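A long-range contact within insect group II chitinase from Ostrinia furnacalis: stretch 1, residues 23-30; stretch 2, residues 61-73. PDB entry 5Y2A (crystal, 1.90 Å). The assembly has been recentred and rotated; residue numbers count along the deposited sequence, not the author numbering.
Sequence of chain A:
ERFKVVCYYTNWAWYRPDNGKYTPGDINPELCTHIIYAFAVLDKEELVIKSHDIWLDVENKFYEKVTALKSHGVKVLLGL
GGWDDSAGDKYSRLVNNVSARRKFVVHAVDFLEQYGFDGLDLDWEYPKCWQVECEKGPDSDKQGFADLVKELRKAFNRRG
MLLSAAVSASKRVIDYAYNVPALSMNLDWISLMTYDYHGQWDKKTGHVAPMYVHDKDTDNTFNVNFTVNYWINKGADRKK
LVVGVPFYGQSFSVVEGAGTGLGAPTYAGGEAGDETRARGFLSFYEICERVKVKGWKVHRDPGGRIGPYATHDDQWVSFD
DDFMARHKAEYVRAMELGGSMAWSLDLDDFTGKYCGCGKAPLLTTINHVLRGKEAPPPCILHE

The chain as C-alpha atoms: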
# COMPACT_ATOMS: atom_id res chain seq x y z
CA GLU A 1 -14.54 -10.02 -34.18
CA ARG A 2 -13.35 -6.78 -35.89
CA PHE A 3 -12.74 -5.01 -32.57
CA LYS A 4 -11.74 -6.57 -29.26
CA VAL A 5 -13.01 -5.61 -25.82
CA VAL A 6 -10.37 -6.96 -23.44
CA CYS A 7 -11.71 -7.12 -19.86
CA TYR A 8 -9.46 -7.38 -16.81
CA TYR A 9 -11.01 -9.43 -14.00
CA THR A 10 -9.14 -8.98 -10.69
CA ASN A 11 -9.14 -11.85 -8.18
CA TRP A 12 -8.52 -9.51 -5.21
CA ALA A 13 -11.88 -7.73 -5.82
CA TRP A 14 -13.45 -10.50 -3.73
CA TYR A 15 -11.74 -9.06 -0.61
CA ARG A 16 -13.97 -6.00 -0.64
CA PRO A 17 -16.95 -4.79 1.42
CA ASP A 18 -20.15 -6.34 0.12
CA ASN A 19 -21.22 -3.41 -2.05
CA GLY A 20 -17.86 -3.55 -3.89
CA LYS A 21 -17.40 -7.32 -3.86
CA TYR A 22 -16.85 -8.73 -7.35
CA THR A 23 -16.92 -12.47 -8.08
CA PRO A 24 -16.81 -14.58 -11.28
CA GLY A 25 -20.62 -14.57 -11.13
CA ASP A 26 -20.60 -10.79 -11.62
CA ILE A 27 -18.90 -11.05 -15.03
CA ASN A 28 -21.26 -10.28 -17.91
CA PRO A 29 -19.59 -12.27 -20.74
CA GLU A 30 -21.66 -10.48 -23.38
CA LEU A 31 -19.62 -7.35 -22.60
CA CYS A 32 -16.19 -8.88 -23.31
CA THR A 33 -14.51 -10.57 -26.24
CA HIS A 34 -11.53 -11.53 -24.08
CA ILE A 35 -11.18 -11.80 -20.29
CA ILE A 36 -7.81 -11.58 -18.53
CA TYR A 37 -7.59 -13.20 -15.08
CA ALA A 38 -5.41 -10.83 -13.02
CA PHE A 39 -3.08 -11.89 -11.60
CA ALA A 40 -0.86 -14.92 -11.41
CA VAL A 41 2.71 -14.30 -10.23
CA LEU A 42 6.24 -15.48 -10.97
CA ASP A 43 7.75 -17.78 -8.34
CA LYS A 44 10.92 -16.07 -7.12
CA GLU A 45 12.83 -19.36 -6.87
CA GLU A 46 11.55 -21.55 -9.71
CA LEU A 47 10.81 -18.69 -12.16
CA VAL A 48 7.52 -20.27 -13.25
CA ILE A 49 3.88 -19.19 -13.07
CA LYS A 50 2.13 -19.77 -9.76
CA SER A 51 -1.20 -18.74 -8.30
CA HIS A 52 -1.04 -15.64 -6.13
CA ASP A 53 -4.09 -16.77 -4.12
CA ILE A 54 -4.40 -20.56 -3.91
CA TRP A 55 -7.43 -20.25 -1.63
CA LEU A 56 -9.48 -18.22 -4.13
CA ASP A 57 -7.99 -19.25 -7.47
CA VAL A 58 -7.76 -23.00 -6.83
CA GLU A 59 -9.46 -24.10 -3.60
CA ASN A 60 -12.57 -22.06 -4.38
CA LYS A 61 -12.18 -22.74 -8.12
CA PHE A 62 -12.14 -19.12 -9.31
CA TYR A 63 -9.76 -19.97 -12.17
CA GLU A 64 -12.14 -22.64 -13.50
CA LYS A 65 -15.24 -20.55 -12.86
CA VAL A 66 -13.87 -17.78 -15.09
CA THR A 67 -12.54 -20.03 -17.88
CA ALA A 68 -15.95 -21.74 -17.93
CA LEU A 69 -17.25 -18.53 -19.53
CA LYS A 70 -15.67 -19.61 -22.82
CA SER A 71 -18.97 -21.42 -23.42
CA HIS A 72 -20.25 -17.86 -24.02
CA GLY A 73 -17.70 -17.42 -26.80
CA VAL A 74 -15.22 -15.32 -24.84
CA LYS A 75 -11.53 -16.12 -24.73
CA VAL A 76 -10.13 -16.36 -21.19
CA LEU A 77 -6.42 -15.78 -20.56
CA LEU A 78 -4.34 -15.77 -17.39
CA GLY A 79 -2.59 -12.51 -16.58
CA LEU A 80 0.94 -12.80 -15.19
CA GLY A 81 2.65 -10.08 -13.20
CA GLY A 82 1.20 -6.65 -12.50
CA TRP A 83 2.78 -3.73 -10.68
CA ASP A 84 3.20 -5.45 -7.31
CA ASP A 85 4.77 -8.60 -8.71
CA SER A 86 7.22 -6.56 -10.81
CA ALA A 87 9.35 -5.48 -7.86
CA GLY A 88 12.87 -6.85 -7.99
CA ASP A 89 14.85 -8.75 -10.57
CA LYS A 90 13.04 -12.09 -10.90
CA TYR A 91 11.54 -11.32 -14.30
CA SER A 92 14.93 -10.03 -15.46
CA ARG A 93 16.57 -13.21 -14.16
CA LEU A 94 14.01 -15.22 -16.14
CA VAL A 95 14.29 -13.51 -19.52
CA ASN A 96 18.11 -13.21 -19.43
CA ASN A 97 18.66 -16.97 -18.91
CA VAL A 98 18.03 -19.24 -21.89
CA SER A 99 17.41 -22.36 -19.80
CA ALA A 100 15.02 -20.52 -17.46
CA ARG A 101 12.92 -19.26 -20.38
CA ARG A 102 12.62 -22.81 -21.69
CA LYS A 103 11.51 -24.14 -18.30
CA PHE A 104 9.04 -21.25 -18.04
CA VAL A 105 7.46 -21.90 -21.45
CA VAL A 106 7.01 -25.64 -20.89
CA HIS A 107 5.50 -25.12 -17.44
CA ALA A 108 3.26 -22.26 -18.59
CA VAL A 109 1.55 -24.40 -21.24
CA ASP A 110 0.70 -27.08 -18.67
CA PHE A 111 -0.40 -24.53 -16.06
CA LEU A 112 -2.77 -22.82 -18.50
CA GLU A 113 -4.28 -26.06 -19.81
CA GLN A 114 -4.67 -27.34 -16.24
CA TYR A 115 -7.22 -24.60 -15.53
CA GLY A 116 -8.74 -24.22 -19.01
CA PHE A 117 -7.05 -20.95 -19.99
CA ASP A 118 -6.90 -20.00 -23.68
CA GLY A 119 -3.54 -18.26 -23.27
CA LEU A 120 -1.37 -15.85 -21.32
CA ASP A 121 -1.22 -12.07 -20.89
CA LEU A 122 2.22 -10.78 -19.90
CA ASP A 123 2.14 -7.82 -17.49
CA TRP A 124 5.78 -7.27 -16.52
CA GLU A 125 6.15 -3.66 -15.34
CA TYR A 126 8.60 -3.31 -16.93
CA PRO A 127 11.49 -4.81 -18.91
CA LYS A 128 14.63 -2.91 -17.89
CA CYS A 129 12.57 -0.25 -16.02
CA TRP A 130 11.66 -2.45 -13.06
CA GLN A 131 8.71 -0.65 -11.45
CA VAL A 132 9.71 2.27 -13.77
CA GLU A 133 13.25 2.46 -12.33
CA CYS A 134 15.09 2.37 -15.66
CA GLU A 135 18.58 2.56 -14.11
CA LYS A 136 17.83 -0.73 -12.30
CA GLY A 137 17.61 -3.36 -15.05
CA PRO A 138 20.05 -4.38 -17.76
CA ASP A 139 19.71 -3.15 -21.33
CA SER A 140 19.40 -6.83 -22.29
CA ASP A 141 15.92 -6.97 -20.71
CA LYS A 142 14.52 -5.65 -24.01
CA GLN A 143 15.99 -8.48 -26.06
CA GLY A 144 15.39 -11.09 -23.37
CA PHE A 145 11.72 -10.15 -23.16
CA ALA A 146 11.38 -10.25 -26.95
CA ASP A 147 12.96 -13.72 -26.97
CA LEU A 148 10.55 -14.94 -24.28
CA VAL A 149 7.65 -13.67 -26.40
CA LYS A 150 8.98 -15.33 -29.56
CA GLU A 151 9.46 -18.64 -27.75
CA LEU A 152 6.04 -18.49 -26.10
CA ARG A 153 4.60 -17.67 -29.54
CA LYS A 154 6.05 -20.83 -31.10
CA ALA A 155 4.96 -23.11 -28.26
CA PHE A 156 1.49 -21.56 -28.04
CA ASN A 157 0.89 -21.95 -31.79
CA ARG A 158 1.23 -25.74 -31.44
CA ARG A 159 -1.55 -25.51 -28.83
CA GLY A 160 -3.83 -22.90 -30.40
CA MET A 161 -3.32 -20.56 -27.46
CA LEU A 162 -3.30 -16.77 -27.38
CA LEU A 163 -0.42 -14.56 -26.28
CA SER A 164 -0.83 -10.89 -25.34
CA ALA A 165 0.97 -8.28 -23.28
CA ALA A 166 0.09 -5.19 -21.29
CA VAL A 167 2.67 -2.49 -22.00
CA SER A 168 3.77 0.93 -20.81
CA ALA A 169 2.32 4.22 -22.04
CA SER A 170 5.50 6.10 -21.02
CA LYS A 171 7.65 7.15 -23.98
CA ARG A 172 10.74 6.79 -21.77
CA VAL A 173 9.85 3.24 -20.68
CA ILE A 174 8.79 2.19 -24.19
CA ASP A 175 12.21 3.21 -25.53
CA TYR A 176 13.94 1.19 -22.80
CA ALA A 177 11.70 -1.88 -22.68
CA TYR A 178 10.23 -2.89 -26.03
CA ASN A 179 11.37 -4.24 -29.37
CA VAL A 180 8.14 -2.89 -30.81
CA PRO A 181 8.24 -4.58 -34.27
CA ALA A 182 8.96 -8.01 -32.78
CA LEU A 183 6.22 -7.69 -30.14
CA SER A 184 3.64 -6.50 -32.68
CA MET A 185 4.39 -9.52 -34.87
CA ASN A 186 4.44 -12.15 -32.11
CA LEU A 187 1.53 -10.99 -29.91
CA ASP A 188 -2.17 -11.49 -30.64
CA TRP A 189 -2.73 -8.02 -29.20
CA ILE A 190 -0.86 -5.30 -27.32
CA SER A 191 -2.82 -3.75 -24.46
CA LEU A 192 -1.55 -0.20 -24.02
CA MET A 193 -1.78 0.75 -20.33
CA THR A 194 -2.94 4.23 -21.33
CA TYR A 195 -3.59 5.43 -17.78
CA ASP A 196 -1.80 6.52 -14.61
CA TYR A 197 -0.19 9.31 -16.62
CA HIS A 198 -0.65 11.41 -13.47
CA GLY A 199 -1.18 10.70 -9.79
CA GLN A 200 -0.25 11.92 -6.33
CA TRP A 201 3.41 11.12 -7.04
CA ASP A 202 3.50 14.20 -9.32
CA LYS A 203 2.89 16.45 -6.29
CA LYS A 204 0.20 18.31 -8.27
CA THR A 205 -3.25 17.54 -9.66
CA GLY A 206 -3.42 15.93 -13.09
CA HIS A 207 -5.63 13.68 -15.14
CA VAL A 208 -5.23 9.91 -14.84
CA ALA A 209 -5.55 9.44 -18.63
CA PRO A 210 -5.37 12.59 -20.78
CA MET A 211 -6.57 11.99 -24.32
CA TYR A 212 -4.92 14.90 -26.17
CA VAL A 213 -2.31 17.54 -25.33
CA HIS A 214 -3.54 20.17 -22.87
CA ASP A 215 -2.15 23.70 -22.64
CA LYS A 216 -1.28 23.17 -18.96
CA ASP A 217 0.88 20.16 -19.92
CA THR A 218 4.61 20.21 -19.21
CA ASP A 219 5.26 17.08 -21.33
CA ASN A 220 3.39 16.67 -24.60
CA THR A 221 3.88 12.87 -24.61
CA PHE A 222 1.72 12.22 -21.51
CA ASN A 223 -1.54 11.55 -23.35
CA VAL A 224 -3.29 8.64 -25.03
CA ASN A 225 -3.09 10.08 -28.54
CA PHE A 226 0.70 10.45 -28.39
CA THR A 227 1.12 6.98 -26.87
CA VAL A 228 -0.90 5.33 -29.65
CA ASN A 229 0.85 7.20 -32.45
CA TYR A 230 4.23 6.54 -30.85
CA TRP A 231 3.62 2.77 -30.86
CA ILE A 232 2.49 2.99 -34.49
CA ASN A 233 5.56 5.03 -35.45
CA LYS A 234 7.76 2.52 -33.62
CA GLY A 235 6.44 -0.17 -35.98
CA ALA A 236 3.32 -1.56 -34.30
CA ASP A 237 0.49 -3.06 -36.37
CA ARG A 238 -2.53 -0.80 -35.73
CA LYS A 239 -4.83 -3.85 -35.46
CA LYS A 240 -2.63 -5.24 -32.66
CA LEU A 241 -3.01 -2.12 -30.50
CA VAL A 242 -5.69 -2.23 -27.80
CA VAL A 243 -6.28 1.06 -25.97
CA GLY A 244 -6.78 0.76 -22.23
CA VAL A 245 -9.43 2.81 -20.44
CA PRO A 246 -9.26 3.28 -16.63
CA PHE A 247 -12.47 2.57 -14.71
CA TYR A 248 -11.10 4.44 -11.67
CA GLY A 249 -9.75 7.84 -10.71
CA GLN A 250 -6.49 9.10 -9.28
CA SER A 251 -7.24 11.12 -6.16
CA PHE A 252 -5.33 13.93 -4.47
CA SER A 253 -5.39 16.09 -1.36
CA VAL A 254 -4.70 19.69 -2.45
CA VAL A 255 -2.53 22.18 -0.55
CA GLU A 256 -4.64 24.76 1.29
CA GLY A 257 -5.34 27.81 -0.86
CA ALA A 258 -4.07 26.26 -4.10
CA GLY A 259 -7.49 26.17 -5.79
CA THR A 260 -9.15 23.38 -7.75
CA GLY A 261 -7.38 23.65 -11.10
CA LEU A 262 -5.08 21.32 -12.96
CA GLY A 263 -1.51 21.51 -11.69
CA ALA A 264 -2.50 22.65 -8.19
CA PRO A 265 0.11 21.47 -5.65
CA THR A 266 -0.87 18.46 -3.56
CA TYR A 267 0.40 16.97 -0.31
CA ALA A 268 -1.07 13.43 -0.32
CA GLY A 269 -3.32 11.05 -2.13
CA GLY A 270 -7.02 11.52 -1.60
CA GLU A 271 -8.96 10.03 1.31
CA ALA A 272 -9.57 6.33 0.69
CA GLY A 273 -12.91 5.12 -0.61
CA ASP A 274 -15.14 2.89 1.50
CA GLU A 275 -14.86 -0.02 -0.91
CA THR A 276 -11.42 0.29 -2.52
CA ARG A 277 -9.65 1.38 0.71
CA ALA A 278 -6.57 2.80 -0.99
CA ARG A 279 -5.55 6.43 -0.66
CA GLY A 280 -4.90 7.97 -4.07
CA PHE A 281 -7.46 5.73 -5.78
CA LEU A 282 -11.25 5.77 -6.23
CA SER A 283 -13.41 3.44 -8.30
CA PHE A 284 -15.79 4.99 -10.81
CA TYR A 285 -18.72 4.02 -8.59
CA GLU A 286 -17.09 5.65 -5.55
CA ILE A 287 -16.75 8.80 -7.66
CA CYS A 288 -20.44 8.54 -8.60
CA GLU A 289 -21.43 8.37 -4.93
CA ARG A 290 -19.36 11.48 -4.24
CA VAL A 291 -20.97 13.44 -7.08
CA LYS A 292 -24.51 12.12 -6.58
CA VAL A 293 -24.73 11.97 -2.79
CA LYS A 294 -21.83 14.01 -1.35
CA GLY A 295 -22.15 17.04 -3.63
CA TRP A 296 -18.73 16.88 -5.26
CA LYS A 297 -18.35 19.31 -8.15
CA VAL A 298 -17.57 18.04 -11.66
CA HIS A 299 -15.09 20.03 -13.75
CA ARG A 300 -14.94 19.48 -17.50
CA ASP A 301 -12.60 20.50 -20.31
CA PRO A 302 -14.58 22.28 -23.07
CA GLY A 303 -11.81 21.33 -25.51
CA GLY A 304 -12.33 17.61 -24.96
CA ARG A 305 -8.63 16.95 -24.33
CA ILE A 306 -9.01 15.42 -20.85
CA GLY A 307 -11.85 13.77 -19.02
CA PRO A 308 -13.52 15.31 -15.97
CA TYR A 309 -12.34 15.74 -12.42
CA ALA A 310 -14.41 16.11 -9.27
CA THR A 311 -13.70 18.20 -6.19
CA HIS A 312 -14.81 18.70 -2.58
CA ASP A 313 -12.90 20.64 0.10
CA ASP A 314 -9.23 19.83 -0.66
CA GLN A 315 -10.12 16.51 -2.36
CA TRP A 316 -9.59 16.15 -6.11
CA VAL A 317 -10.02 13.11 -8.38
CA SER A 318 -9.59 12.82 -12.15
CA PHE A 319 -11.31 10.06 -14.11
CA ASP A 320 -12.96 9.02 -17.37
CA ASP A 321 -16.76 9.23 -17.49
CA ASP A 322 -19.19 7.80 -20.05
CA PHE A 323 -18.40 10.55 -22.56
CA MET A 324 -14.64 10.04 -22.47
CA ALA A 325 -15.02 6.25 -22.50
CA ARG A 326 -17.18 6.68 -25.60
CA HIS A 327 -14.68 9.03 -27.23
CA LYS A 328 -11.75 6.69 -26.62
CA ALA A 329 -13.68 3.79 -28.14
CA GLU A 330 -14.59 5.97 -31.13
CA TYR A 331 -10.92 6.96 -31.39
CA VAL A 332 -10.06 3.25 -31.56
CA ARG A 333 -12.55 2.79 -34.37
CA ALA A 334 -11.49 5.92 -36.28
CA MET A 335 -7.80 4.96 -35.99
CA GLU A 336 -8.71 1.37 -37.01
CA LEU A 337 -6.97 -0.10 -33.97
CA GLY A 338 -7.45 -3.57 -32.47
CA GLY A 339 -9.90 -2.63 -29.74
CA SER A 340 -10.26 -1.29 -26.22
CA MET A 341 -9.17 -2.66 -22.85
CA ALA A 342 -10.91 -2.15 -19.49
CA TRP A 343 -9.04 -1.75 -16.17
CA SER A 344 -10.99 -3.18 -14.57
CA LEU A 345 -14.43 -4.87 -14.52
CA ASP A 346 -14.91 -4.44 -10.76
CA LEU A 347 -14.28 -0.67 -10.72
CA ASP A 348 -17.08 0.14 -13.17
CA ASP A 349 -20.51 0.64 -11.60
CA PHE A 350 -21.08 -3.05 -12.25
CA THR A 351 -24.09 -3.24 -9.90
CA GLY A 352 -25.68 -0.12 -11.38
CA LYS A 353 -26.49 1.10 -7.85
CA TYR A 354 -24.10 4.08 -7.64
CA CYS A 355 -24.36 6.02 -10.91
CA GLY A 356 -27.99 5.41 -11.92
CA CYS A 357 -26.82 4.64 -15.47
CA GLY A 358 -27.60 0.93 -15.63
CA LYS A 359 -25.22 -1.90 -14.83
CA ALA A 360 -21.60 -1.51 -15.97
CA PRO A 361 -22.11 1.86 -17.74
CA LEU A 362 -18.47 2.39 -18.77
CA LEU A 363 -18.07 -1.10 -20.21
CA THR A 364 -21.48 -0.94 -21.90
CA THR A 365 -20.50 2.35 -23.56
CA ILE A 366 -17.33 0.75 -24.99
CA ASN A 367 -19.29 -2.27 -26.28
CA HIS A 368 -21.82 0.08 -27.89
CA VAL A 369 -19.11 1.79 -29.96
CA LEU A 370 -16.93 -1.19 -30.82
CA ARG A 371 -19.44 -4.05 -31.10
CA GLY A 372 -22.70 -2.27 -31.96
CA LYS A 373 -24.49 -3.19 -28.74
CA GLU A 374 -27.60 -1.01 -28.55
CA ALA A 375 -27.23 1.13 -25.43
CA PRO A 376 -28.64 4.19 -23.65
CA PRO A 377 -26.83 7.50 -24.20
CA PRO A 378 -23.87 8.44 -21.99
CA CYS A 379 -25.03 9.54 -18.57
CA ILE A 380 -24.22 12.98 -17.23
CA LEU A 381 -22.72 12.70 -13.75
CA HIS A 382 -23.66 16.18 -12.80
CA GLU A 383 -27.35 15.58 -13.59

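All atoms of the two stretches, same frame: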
# COMPACT_ATOMS: atom_id res chain seq x y z
N THR A 23 -17.21 -11.04 -7.97
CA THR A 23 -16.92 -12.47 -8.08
C THR A 23 -17.03 -12.90 -9.55
O THR A 23 -17.51 -12.12 -10.39
CB THR A 23 -17.88 -13.28 -7.21
OG1 THR A 23 -19.16 -13.37 -7.85
CG2 THR A 23 -18.05 -12.63 -5.84
N PRO A 24 -16.59 -14.11 -9.90
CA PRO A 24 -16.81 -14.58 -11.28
C PRO A 24 -18.26 -14.51 -11.73
O PRO A 24 -18.52 -14.29 -12.92
CB PRO A 24 -16.30 -16.03 -11.23
CG PRO A 24 -15.26 -16.01 -10.16
CD PRO A 24 -15.77 -15.06 -9.12
N GLY A 25 -19.21 -14.68 -10.81
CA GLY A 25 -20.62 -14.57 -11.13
C GLY A 25 -21.07 -13.17 -11.50
O GLY A 25 -22.17 -13.02 -12.04
N ASP A 26 -20.27 -12.14 -11.22
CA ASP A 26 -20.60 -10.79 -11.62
C ASP A 26 -20.17 -10.48 -13.05
O ASP A 26 -20.60 -9.46 -13.61
CB ASP A 26 -19.97 -9.77 -10.66
CG ASP A 26 -20.57 -9.83 -9.27
OD1 ASP A 26 -21.77 -9.50 -9.12
OD2 ASP A 26 -19.86 -10.23 -8.33
N ILE A 27 -19.32 -11.31 -13.66
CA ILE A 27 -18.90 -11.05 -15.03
C ILE A 27 -20.10 -11.18 -15.96
O ILE A 27 -20.86 -12.15 -15.88
CB ILE A 27 -17.78 -12.01 -15.46
CG1 ILE A 27 -16.55 -11.83 -14.57
CG2 ILE A 27 -17.40 -11.76 -16.92
CD1 ILE A 27 -15.53 -12.95 -14.74
N ASN A 28 -20.30 -10.18 -16.82
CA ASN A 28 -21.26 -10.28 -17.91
C ASN A 28 -20.47 -10.63 -19.17
O ASN A 28 -19.86 -9.73 -19.78
CB ASN A 28 -22.03 -8.97 -18.09
CG ASN A 28 -23.10 -9.05 -19.17
OD1 ASN A 28 -23.15 -10.00 -19.95
ND2 ASN A 28 -23.97 -8.05 -19.20
N PRO A 29 -20.45 -11.90 -19.60
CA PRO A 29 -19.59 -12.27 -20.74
C PRO A 29 -19.99 -11.63 -22.05
O PRO A 29 -19.16 -11.53 -22.96
CB PRO A 29 -19.71 -13.80 -20.79
CG PRO A 29 -21.03 -14.09 -20.18
CD PRO A 29 -21.23 -13.04 -19.10
N GLU A 30 -21.24 -11.18 -22.18
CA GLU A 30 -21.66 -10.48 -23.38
C GLU A 30 -20.90 -9.18 -23.59
O GLU A 30 -20.87 -8.66 -24.71
CB GLU A 30 -23.16 -10.17 -23.31
CG GLU A 30 -24.07 -11.35 -23.54
CD GLU A 30 -25.54 -10.96 -23.45
OE1 GLU A 30 -25.84 -9.90 -22.87
OE2 GLU A 30 -26.39 -11.72 -23.96
N LYS A 61 -11.93 -22.45 -6.70
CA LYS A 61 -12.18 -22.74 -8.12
C LYS A 61 -12.42 -21.48 -8.95
O LYS A 61 -13.08 -21.55 -9.99
CB LYS A 61 -13.38 -23.68 -8.29
CG LYS A 61 -13.32 -24.98 -7.50
CD LYS A 61 -12.20 -25.88 -7.98
CE LYS A 61 -12.08 -27.11 -7.09
NZ LYS A 61 -11.28 -26.82 -5.87
N PHE A 62 -11.86 -20.34 -8.56
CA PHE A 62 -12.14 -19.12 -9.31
C PHE A 62 -11.53 -19.16 -10.71
O PHE A 62 -12.14 -18.67 -11.67
CB PHE A 62 -11.67 -17.89 -8.53
CG PHE A 62 -12.70 -17.33 -7.59
CD1 PHE A 62 -13.69 -18.14 -7.05
CD2 PHE A 62 -12.68 -15.99 -7.23
CE1 PHE A 62 -14.64 -17.63 -6.18
CE2 PHE A 62 -13.62 -15.47 -6.36
CZ PHE A 62 -14.60 -16.29 -5.83
N TYR A 63 -10.34 -19.75 -10.85
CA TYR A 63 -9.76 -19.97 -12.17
C TYR A 63 -10.76 -20.68 -13.09
O TYR A 63 -11.08 -20.18 -14.17
CB TYR A 63 -8.48 -20.82 -12.08
CG TYR A 63 -7.17 -20.14 -11.70
CD1 TYR A 63 -7.01 -18.75 -11.74
CD2 TYR A 63 -6.07 -20.91 -11.33
CE1 TYR A 63 -5.78 -18.16 -11.39
CE2 TYR A 63 -4.86 -20.34 -11.00
CZ TYR A 63 -4.71 -18.98 -11.02
OH TYR A 63 -3.48 -18.44 -10.68
N GLU A 64 -11.25 -21.84 -12.65
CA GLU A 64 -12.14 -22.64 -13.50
C GLU A 64 -13.47 -21.95 -13.72
O GLU A 64 -14.08 -22.08 -14.79
CB GLU A 64 -12.39 -24.01 -12.86
CG GLU A 64 -11.17 -24.90 -12.78
CD GLU A 64 -11.47 -26.19 -12.05
OE1 GLU A 64 -12.67 -26.48 -11.82
OE2 GLU A 64 -10.52 -26.92 -11.72
N LYS A 65 -13.97 -21.24 -12.71
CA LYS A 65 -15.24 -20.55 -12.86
C LYS A 65 -15.16 -19.44 -13.91
O LYS A 65 -16.15 -19.16 -14.59
CB LYS A 65 -15.72 -20.01 -11.52
CG LYS A 65 -16.21 -21.12 -10.60
CD LYS A 65 -16.73 -20.60 -9.28
CE LYS A 65 -17.37 -21.74 -8.49
NZ LYS A 65 -17.53 -21.41 -7.05
N VAL A 66 -13.99 -18.80 -14.05
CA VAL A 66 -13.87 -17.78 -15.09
C VAL A 66 -13.63 -18.41 -16.46
O VAL A 66 -14.23 -17.99 -17.46
CB VAL A 66 -12.78 -16.76 -14.71
CG1 VAL A 66 -12.62 -15.72 -15.82
CG2 VAL A 66 -13.14 -16.07 -13.40
N THR A 67 -12.75 -19.42 -16.57
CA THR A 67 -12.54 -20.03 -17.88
C THR A 67 -13.78 -20.75 -18.39
O THR A 67 -13.91 -20.96 -19.60
CB THR A 67 -11.36 -21.02 -17.89
OG1 THR A 67 -11.61 -22.11 -17.00
CG2 THR A 67 -10.06 -20.32 -17.54
N ALA A 68 -14.70 -21.14 -17.49
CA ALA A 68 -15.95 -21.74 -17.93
C ALA A 68 -16.77 -20.79 -18.79
O ALA A 68 -17.65 -21.24 -19.54
CB ALA A 68 -16.78 -22.17 -16.71
N LEU A 69 -16.51 -19.48 -18.72
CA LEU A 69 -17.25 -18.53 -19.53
C LEU A 69 -16.94 -18.65 -21.01
O LEU A 69 -17.63 -18.02 -21.83
CB LEU A 69 -16.95 -17.10 -19.06
CG LEU A 69 -17.43 -16.83 -17.64
CD1 LEU A 69 -16.95 -15.46 -17.16
CD2 LEU A 69 -18.95 -16.92 -17.60
N LYS A 70 -15.93 -19.44 -21.39
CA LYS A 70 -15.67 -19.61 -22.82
C LYS A 70 -16.85 -20.26 -23.54
O LYS A 70 -16.95 -20.15 -24.76
CB LYS A 70 -14.37 -20.39 -23.03
CG LYS A 70 -14.44 -21.87 -22.74
CD LYS A 70 -13.17 -22.56 -23.23
CE LYS A 70 -12.02 -22.34 -22.26
NZ LYS A 70 -10.73 -22.88 -22.80
N SER A 71 -17.75 -20.93 -22.80
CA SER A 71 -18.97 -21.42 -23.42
C SER A 71 -19.83 -20.29 -23.96
O SER A 71 -20.73 -20.53 -24.77
CB SER A 71 -19.78 -22.28 -22.44
OG SER A 71 -20.47 -21.47 -21.50
N HIS A 72 -19.61 -19.06 -23.49
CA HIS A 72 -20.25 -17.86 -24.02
C HIS A 72 -19.49 -17.26 -25.19
O HIS A 72 -19.86 -16.19 -25.67
CB HIS A 72 -20.43 -16.82 -22.92
CG HIS A 72 -21.39 -17.24 -21.86
ND1 HIS A 72 -22.67 -16.72 -21.76
CD2 HIS A 72 -21.28 -18.15 -20.87
CE1 HIS A 72 -23.29 -17.28 -20.75
NE2 HIS A 72 -22.47 -18.16 -20.19
N GLY A 73 -18.44 -17.92 -25.67
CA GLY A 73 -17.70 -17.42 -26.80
C GLY A 73 -16.66 -16.38 -26.47
O GLY A 73 -16.17 -15.70 -27.38

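Packing of residues 23-30 against residues 61-73 in the insect group II chitinase. Stretch 1 is an irregular segment with short 3-10 turns at 24-26 and from 29 onward; stretch 2 begins with Lys 61 at an N-cap position, runs as a helix from Phe 62 and tightens into 3-10 geometry over 68-72. The two run in the same general direction, with Pro 24 CA lying 5.8 Å from Val 66 CA and Pro 29 CA 6.5 Å from His 72 CA. No hydrogen bond crosses between them: each backbone bonds within itself, and the 399 Å² buried, both sides summed, comes from apolar and CH-pi contacts.

Thr 23 N donates to Asp 26 OD2 (2.8 Å), while Asp 26 N returns a bond to Thr 23 O (2.9 Å), closing the turn that carries Pro 24. Pro 24, buried, points toward the helix and has the largest covered area of the contact. Its CD, a carbon polarised by the neighbouring ring nitrogen, sits over the face of the Phe 62 ring, 3.6 Å from the ring centroid and 17° off the normal, a CH-pi contact. Phe 62 leaves its CA sideways, but the end of its side chain comes nearer to meet the proline. Pro 24 CB also packs 3.8 Å from Val 66 CG2 and 4.0 Å from Lys 65 CB; the Lys 65 chain then leads its charged end away.

Gly 25 and Asp 26 make no contact with stretch 2. Ile 27 N bonds to Pro 24 O (3.2 Å), and the Ile 27 side chain turns back toward the helix. Its CG2 lies 3.7 Å from Leu 69 CD1 and its CD1 4.2 Å from Val 66 CG2, so this one side chain spans two residues a helical turn apart. That spacing is held by the bond from Leu 69 N to Val 66 O (3.0 Å).

Asn 28 directs its CA-to-CB bond away; its OD1 accepts from Glu 30 N (3.2 Å), bridging over Pro 29, which has no backbone N-H to give. Pro 29 points toward stretch 2 and repeats the proline-aromatic motif at the other end of the contact: its CG lies over one face of the His 72 imidazole, 3.7 Å from the centroid and 24° off the normal. The same Pro 29 CG is 4.4 Å from Leu 69 CD2, a looser apolar contact.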